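Local coordinates for Thiol:disulfide interchange protein (Klebsiella pneumoniae, PDB 6DXN) that probably acts as a periplasmic thiol-disulfide oxidoreductase of the thioredoxin family, introducing disulfide bonds into exported proteins as other DsbA enzymes do, at residues A38-R42 / E91-F95. Residues are numbered along the deposited sequence.
Sequences AFAER and EKLLF
Residues 38-42 lie toward the C-terminal end of helix 34-41, the one that starts at the CxxC cysteines, with Arg42 N hydrogen-bonded to Ala38 O (2.8 Å); residues 91-95 are regular helix, Phe95 N reaching Glu91 O (3.2 Å). The closest pair of CA atoms is Glu41 and Lys92, 7.2 Å apart. Ala40 points its methyl at the partner helix. Glu91, with chi1 and chi2 both t, extends until OE2 lies 3.2 Å from Ala40 CB, a van der Waals contact; OE2 has its salt bridge with Lys61. Phe95 (chi1 m, chi2 -71°) brings CE2 to 4.0 Å from Ala40 CB, its ring oblique to the methyl. Lys92 starts sideways (chi1 m), runs extended through chi2 and chi3 t, and at chi4 m turns NZ toward residues 38-42, making a weak 3.2 Å hydrogen bond to Ala40 O and lying 3.7 Å from Glu41 CB. Glu41 starts toward Lys92 (chi1 t), but chi2 m turns its carboxylate away. The contact joins the thioredoxin-fold active-site helix to the inserted helical domain of DsbA proteins: Phe95 meets Phe31 and Tyr37 beside the CxxC, Asp46 of helix 45-52 touches Ala40 and Glu91, and Leu93 and Leu94 pack on helix 107-115.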
# COMPACT_ATOMS: atom_id res chain seq x y z
N ALA A 38 -0.68 10.20 4.68
CA ALA A 38 0.43 10.66 5.55
C ALA A 38 1.61 9.67 5.48
O ALA A 38 2.78 10.08 5.44
CB ALA A 38 -0.06 10.85 6.97
N PHE A 39 1.30 8.38 5.42
CA PHE A 39 2.33 7.33 5.35
C PHE A 39 3.13 7.42 4.04
O PHE A 39 4.33 7.10 4.01
CB PHE A 39 1.67 5.96 5.54
CG PHE A 39 1.59 5.54 6.98
CD1 PHE A 39 1.11 6.41 7.95
CD2 PHE A 39 1.97 4.26 7.36
CE1 PHE A 39 1.06 6.02 9.28
CE2 PHE A 39 1.89 3.88 8.69
CZ PHE A 39 1.43 4.76 9.65
N ALA A 40 2.49 7.90 2.97
CA ALA A 40 3.15 7.98 1.68
C ALA A 40 3.74 9.37 1.40
O ALA A 40 4.63 9.47 0.56
CB ALA A 40 2.17 7.61 0.59
N GLU A 41 3.27 10.42 2.11
CA GLU A 41 3.69 11.80 1.74
C GLU A 41 4.09 12.67 2.94
O GLU A 41 4.94 13.56 2.77
CB GLU A 41 2.53 12.44 0.95
CG GLU A 41 2.80 13.85 0.45
CD GLU A 41 2.61 14.98 1.46
OE1 GLU A 41 1.83 14.79 2.42
OE2 GLU A 41 3.24 16.04 1.29
N ARG A 42 3.50 12.47 4.13
CA ARG A 42 3.80 13.34 5.30
C ARG A 42 4.81 12.69 6.25
O ARG A 42 5.87 13.25 6.50
CB ARG A 42 2.53 13.70 6.08
CG ARG A 42 2.79 14.61 7.28
CD ARG A 42 1.54 14.93 8.10
NE ARG A 42 0.51 15.56 7.28
CZ ARG A 42 0.50 16.84 6.94
NH1 ARG A 42 1.47 17.64 7.34
NH2 ARG A 42 -0.48 17.32 6.18
N GLU A 91 0.79 8.12 -7.53
CA GLU A 91 0.34 7.89 -6.16
C GLU A 91 -0.09 9.22 -5.49
O GLU A 91 -1.22 9.34 -5.02
CB GLU A 91 1.40 7.16 -5.33
CG GLU A 91 0.84 6.67 -4.00
CD GLU A 91 1.80 6.00 -3.02
OE1 GLU A 91 2.96 5.75 -3.39
OE2 GLU A 91 1.38 5.76 -1.88
N LYS A 92 0.81 10.20 -5.45
CA LYS A 92 0.52 11.48 -4.75
C LYS A 92 -0.64 12.24 -5.40
O LYS A 92 -1.38 12.94 -4.71
CB LYS A 92 1.77 12.37 -4.69
CG LYS A 92 2.91 11.84 -3.84
CD LYS A 92 4.14 12.73 -3.82
CE LYS A 92 5.34 12.11 -3.13
NZ LYS A 92 5.05 11.74 -1.72
N LEU A 93 -0.80 12.08 -6.72
CA LEU A 93 -1.84 12.77 -7.50
C LEU A 93 -3.23 12.20 -7.20
O LEU A 93 -4.23 12.94 -7.29
CB LEU A 93 -1.49 12.66 -8.98
CG LEU A 93 -0.12 13.22 -9.37
CD1 LEU A 93 0.20 12.91 -10.82
CD2 LEU A 93 -0.03 14.72 -9.11
N LEU A 94 -3.30 10.90 -6.85
CA LEU A 94 -4.60 10.27 -6.52
C LEU A 94 -5.01 10.67 -5.10
O LEU A 94 -6.19 10.92 -4.86
CB LEU A 94 -4.51 8.75 -6.70
CG LEU A 94 -4.46 8.26 -8.14
CD1 LEU A 94 -4.06 6.79 -8.21
CD2 LEU A 94 -5.79 8.48 -8.85
N PHE A 95 -4.04 10.71 -4.17
CA PHE A 95 -4.30 11.13 -2.82
C PHE A 95 -4.77 12.60 -2.83
O PHE A 95 -5.71 12.95 -2.13
CB PHE A 95 -3.07 11.01 -1.92
CG PHE A 95 -2.77 9.63 -1.39
CD1 PHE A 95 -3.58 9.06 -0.42
CD2 PHE A 95 -1.64 8.94 -1.79
CE1 PHE A 95 -3.30 7.81 0.10
CE2 PHE A 95 -1.35 7.69 -1.26
CZ PHE A 95 -2.19 7.12 -0.33